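Local coordinates for hypothetical sugar ABC-transporter sugar binding protein (PDB 7BVT), which binds cyclic alpha-maltosyl-1,6-maltose and probably serves as the solute-binding component of an ABC transporter that takes up this sugar, at residues Asp120-Phe125 with Thr292-Glu297; Gly210-Ala215 with Ala370-Ala375. All coordinates share one frame; numbering follows the deposited sequence.

Interaction 1. Residues Asp120-Phe125 with Thr292-Glu297; sequences DALTSF and TNLGGE. With GLC (alpha-D-glucopyranose), chain B.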
loop_
_atom_site.group_PDB
_atom_site.type_symbol
_atom_site.label_atom_id
_atom_site.label_comp_id
_atom_site.label_asym_id
_atom_site.label_seq_id
_atom_site.Cartn_x
_atom_site.Cartn_y
_atom_site.Cartn_z
ATOM N N ASP A 120 12.772 -4.719 1.503
ATOM C CA ASP A 120 13.566 -3.799 2.341
ATOM C C ASP A 120 12.761 -2.550 2.730
ATOM O O ASP A 120 13.000 -2.002 3.813
ATOM C CB ASP A 120 14.824 -3.383 1.558
ATOM C CG ASP A 120 15.860 -4.482 1.322
ATOM O OD1 ASP A 120 15.758 -5.568 1.873
ATOM O OD2 ASP A 120 16.822 -4.166 0.578
ATOM N N ALA A 121 11.936 -2.035 1.849
ATOM C CA ALA A 121 11.156 -0.830 2.148
ATOM C C ALA A 121 10.286 -1.160 3.371
ATOM O O ALA A 121 10.121 -0.292 4.228
ATOM C CB ALA A 121 10.341 -0.382 0.976
ATOM N N LEU A 122 9.750 -2.377 3.433
ATOM C CA LEU A 122 8.869 -2.779 4.567
ATOM C C LEU A 122 9.631 -3.074 5.856
ATOM O O LEU A 122 9.106 -2.733 6.950
ATOM C CB LEU A 122 7.965 -3.939 4.156
ATOM C CG LEU A 122 6.994 -3.570 3.039
ATOM C CD1 LEU A 122 6.347 -4.783 2.453
ATOM C CD2 LEU A 122 5.957 -2.569 3.531
ATOM N N THR A 123 10.824 -3.668 5.823
ATOM C CA THR A 123 11.602 -3.843 7.071
ATOM C C THR A 123 12.102 -2.473 7.517
ATOM O O THR A 123 12.142 -2.207 8.713
ATOM C CB THR A 123 12.733 -4.866 6.972
ATOM O OG1 THR A 123 13.557 -4.524 5.843
ATOM C CG2 THR A 123 12.158 -6.268 6.897
ATOM N N SER A 124 12.477 -1.598 6.589
ATOM C CA SER A 124 12.931 -0.238 6.985
ATOM C C SER A 124 11.805 0.520 7.675
ATOM O O SER A 124 12.057 1.135 8.717
ATOM C CB SER A 124 13.409 0.527 5.794
ATOM O OG SER A 124 14.616 -0.086 5.383
ATOM N N PHE A 125 10.633 0.494 7.079
ATOM C CA PHE A 125 9.400 1.088 7.623
ATOM C C PHE A 125 9.197 0.553 9.038
ATOM O O PHE A 125 8.984 1.328 9.955
ATOM C CB PHE A 125 8.208 0.761 6.737
ATOM C CG PHE A 125 6.937 1.356 7.282
ATOM C CD1 PHE A 125 6.217 0.728 8.267
ATOM C CD2 PHE A 125 6.567 2.649 6.957
ATOM C CE1 PHE A 125 5.113 1.323 8.823
ATOM C CE2 PHE A 125 5.442 3.240 7.489
ATOM C CZ PHE A 125 4.733 2.576 8.457
ATOM N N THR A 292 6.154 2.815 -7.073
ATOM C CA THR A 292 4.787 2.679 -6.572
ATOM C C THR A 292 4.786 2.745 -5.043
ATOM O O THR A 292 5.851 2.970 -4.459
ATOM C CB THR A 292 4.115 1.444 -7.174
ATOM O OG1 THR A 292 2.743 1.556 -6.806
ATOM C CG2 THR A 292 4.712 0.162 -6.668
ATOM N N ASN A 293 3.590 2.620 -4.462
ATOM C CA ASN A 293 3.346 2.801 -3.015
ATOM C C ASN A 293 2.867 1.460 -2.435
ATOM O O ASN A 293 2.071 0.798 -3.100
ATOM C CB ASN A 293 2.284 3.875 -2.810
ATOM C CG ASN A 293 2.515 4.699 -1.573
ATOM O OD1 ASN A 293 3.225 4.289 -0.656
ATOM N ND2 ASN A 293 1.900 5.849 -1.588
ATOM N N LEU A 294 3.389 1.059 -1.286
ATOM C CA LEU A 294 3.082 -0.227 -0.618
ATOM C C LEU A 294 1.949 -0.098 0.388
ATOM O O LEU A 294 1.951 0.803 1.212
ATOM C CB LEU A 294 4.313 -0.763 0.082
ATOM C CG LEU A 294 5.415 -1.259 -0.845
ATOM C CD1 LEU A 294 6.758 -1.300 -0.147
ATOM C CD2 LEU A 294 5.040 -2.625 -1.414
ATOM N N GLY A 295 1.022 -1.043 0.321
ATOM C CA GLY A 295 0.021 -1.267 1.373
ATOM C C GLY A 295 0.165 -2.639 1.961
ATOM O O GLY A 295 1.100 -3.362 1.597
ATOM N N GLY A 296 -0.757 -2.960 2.836
ATOM C CA GLY A 296 -0.858 -4.323 3.360
ATOM C C GLY A 296 -0.619 -4.405 4.851
ATOM O O GLY A 296 -0.452 -3.350 5.516
ATOM N N GLU A 297 -0.635 -5.635 5.367
ATOM C CA GLU A 297 -0.676 -5.862 6.825
ATOM C C GLU A 297 0.703 -6.156 7.398
ATOM O O GLU A 297 1.474 -6.871 6.755
ATOM C CB GLU A 297 -1.582 -7.039 7.122
ATOM C CG GLU A 297 -3.042 -6.633 7.071
ATOM C CD GLU A 297 -3.629 -6.371 5.693
ATOM O OE1 GLU A 297 -3.559 -7.255 4.846
ATOM O OE2 GLU A 297 -4.125 -5.253 5.482
HETATM C C1 GLC B . -4.892 -0.150 1.022
HETATM C C2 GLC B . -3.568 -0.373 1.685
HETATM C C3 GLC B . -3.349 0.645 2.777
HETATM C C4 GLC B . -3.520 2.045 2.166
HETATM C C5 GLC B . -4.928 2.185 1.605
HETATM C C6 GLC B . -5.118 3.566 0.953
HETATM O O2 GLC B . -3.505 -1.732 2.079
HETATM O O3 GLC B . -2.048 0.441 3.354
HETATM O O4 GLC B . -3.356 3.063 3.134
HETATM O O5 GLC B . -5.088 1.226 0.589
HETATM O O6 GLC B . -6.517 3.834 0.897
#

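Interaction 2. Residues Gly210-Ala215 with Ala370-Ala375; sequences GDFLTA and ARPNTA. With GLC (alpha-D-glucopyranose), chain B.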
loop_
_atom_site.group_PDB
_atom_site.type_symbol
_atom_site.label_atom_id
_atom_site.label_comp_id
_atom_site.label_asym_id
_atom_site.label_seq_id
_atom_site.Cartn_x
_atom_site.Cartn_y
_atom_site.Cartn_z
ATOM N N GLY A 210 11.329 12.681 -6.542
ATOM C CA GLY A 210 10.989 13.500 -5.363
ATOM C C GLY A 210 10.971 12.694 -4.082
ATOM O O GLY A 210 11.079 11.467 -4.129
ATOM N N ASP A 211 10.871 13.386 -2.961
ATOM C CA ASP A 211 10.759 12.800 -1.620
ATOM C C ASP A 211 9.523 13.397 -0.977
ATOM O O ASP A 211 9.212 14.576 -1.237
ATOM C CB ASP A 211 12.033 13.063 -0.811
ATOM C CG ASP A 211 13.287 12.553 -1.482
ATOM O OD1 ASP A 211 13.436 11.357 -1.576
ATOM O OD2 ASP A 211 14.123 13.393 -1.876
ATOM N N PHE A 212 8.898 12.663 -0.060
ATOM C CA PHE A 212 7.698 13.161 0.652
ATOM C C PHE A 212 8.150 13.882 1.922
ATOM O O PHE A 212 7.983 15.102 2.001
ATOM C CB PHE A 212 6.671 12.042 0.883
ATOM C CG PHE A 212 5.390 12.532 1.483
ATOM C CD1 PHE A 212 4.550 13.343 0.754
ATOM C CD2 PHE A 212 5.053 12.229 2.790
ATOM C CE1 PHE A 212 3.377 13.811 1.324
ATOM C CE2 PHE A 212 3.894 12.704 3.358
ATOM C CZ PHE A 212 3.039 13.488 2.622
ATOM N N LEU A 213 8.680 13.134 2.891
ATOM C CA LEU A 213 9.356 13.784 4.056
ATOM C C LEU A 213 10.862 13.615 3.942
ATOM O O LEU A 213 11.401 12.838 3.133
ATOM C CB LEU A 213 8.859 13.181 5.370
ATOM C CG LEU A 213 7.357 13.243 5.665
ATOM C CD1 LEU A 213 7.011 12.798 7.069
ATOM C CD2 LEU A 213 6.747 14.611 5.378
ATOM N N THR A 214 11.583 14.373 4.768
ATOM C CA THR A 214 13.054 14.190 4.898
ATOM C C THR A 214 13.323 12.826 5.523
ATOM O O THR A 214 12.382 12.209 6.069
ATOM C CB THR A 214 13.643 15.318 5.753
ATOM O OG1 THR A 214 12.929 15.254 6.980
ATOM C CG2 THR A 214 13.519 16.663 5.072
ATOM N N ALA A 215 14.573 12.374 5.475
ATOM C CA ALA A 215 14.960 11.001 5.895
ATOM C C ALA A 215 14.654 10.798 7.385
ATOM O O ALA A 215 14.260 9.690 7.746
ATOM C CB ALA A 215 16.414 10.719 5.586
ATOM N N ALA A 370 7.667 2.654 0.691
ATOM C CA ALA A 370 6.747 2.787 1.832
ATOM C C ALA A 370 6.652 4.250 2.262
ATOM O O ALA A 370 7.664 4.946 2.209
ATOM C CB ALA A 370 7.220 1.945 3.009
ATOM N N ARG A 371 5.462 4.625 2.717
ATOM C CA ARG A 371 5.162 5.905 3.393
ATOM C C ARG A 371 6.077 6.054 4.594
ATOM O O ARG A 371 6.679 5.097 5.106
ATOM C CB ARG A 371 3.684 5.941 3.708
ATOM C CG ARG A 371 2.856 6.271 2.452
ATOM C CD ARG A 371 1.388 5.958 2.573
ATOM N NE ARG A 371 1.205 4.508 2.574
ATOM C CZ ARG A 371 0.067 3.897 2.822
ATOM N NH1 ARG A 371 0.007 2.564 2.803
ATOM N NH2 ARG A 371 -1.027 4.611 2.981
ATOM N N PRO A 372 6.286 7.298 5.052
ATOM C CA PRO A 372 7.146 7.511 6.206
ATOM C C PRO A 372 6.527 6.976 7.499
ATOM O O PRO A 372 5.314 7.012 7.706
ATOM C CB PRO A 372 7.287 9.013 6.293
ATOM C CG PRO A 372 6.004 9.502 5.663
ATOM C CD PRO A 372 5.707 8.540 4.520
ATOM N N ASN A 373 7.412 6.455 8.352
ATOM C CA ASN A 373 7.024 5.697 9.568
ATOM C C ASN A 373 6.877 6.635 10.777
ATOM O O ASN A 373 7.175 6.232 11.892
ATOM C CB ASN A 373 7.945 4.508 9.819
ATOM C CG ASN A 373 9.340 4.903 10.194
ATOM O OD1 ASN A 373 9.669 6.106 10.213
ATOM N ND2 ASN A 373 10.153 3.894 10.478
ATOM N N THR A 374 6.366 7.830 10.559
ATOM C CA THR A 374 6.065 8.774 11.674
ATOM C C THR A 374 4.674 8.485 12.204
ATOM O O THR A 374 3.751 8.263 11.448
ATOM C CB THR A 374 6.263 10.223 11.229
ATOM O OG1 THR A 374 5.785 11.042 12.305
ATOM C CG2 THR A 374 5.581 10.593 9.929
ATOM N N ALA A 375 4.510 8.563 13.544
ATOM C CA ALA A 375 3.216 8.461 14.226
ATOM C C ALA A 375 2.275 9.636 13.907
ATOM O O ALA A 375 1.043 9.443 14.038
ATOM C CB ALA A 375 3.493 8.359 15.704
HETATM C C1 GLC B . -4.892 -0.150 1.022
HETATM C C2 GLC B . -3.568 -0.373 1.685
HETATM C C3 GLC B . -3.349 0.645 2.777
HETATM C C4 GLC B . -3.520 2.045 2.166
HETATM C C5 GLC B . -4.928 2.185 1.605
HETATM C C6 GLC B . -5.118 3.566 0.953
HETATM O O2 GLC B . -3.505 -1.732 2.079
HETATM O O3 GLC B . -2.048 0.441 3.354
HETATM O O4 GLC B . -3.356 3.063 3.134
HETATM O O5 GLC B . -5.088 1.226 0.589
HETATM O O6 GLC B . -6.517 3.834 0.897
#

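Interaction 1. Residues Asp120-Phe125 with Thr292-Glu297
Leu-294, on the strand, pushes one methyl, CD1, against the helix 120-125, where it meets two residues at once. Leu-294 CD1 lies 3.9 Å from Ala-121 CB, and Leu-122 CG is equally near to that methyl. Leu-122 adds its own CD2 methyl, 4.0 Å from Leu-294 CD1, so the two leucines pass each other at a slant with their branched ends in touch. In both, CG lies anti to the carbonyl carbon (chi1 -64° in Leu-122, -70° in Leu-294), which sends each isobutyl group across the gap between backbones whose nearest CA atoms, Leu-122 and Leu-294, are 8.2 Å apart. Alanine suits the helix at 121 because its single methyl lets the strand side chain come close, while the longer leucines span the remaining distance. This small, wholly apolar patch is the tight part. Away from it the helix turns toward solvent with Asp-120 and Ser-124; Ser-124 OG donates to Asp-120 O at 3.0 Å, which ties the polar side chain back to its own helix. Ser-124 N and OG come to that oxygen from opposite faces of the carbonyl plane. Beyond Leu-294 the strand serves the sugar. Gly-295 brings its CA to 3.3 Å from O3 of a bound glucose; having no side chain, it lets the sugar lie directly against the strand. Gly-296, whose positive phi (117°) with extended psi suits glycine, offers its N to glucose O2 in a weak bond. Helix 120-125 packs on strand 292-301, whose glycines line the glycan pocket, consistent with the type 2 periplasmic-binding fold of this family.

Interaction 2. Residues Gly210-Ala215 with Ala370-Ala375
Two irregular loops face each other here, closest in backbone at Leu-213 and Pro-372, whose CA atoms are 7.0 Å apart. Neither forms helix or strand, and the contact is made by side chains. Pro-372 is its centre: Pro-372 CG packs against Leu-213 CD1 at 3.7 Å, the two side chains crossing at about a right angle. Proline suits the place, being compact, apolar and stiff. Pro-372 CG also sits at the edge of the Phe-212 ring, near its plane, 4.1 Å from Phe-212 CD2; chi1 of Phe-212 (-175°) places its own CG opposite the backbone N and brings the ring edge to the proline. Leu-213 CD1 also touches Thr-374 CG2 at 3.9 Å. Threonine does double duty, since its OG1 caps Leu-376 N at the turn into the next helix while its methyl joins the apolar patch. Next to the proline, Arg-371 turns its side chain into the pocket, bent at chi3 (-71°). Arg-371 NH2 donates to glucose O4 at 2.8 Å, nearly straight at 165°. Arg-371 NH1 reaches glucose O3 at 3.0 Å. Phe-212 touches both helix 195-207 and helix 377-392, where its ring is edge-to-face with Phe-384, and Pro-372 rests on Tyr-377 of the latter.

Interactions 1 and 2 have centres 12 Å apart and share one bound glucose. Residues 292-297 and 370-375 meet where Arg-371 NH1 lies 3.1 Å from Leu-294 O, a probable hydrogen bond that steadies the guanidinium, while its NH2 makes a salt bridge with Glu-195. A second tie joins helix 120-125 to the same loop: Asn-373 ND2 is 2.9 Å from Phe-125 O, probably also bonded. Leu-294 thus takes part twice, with its side chain in the apolar patch of interaction 1 and its carbonyl beside the arginine. Glycines of 292-297 and Arg-371 of 370-375 together form part of the glycan pocket.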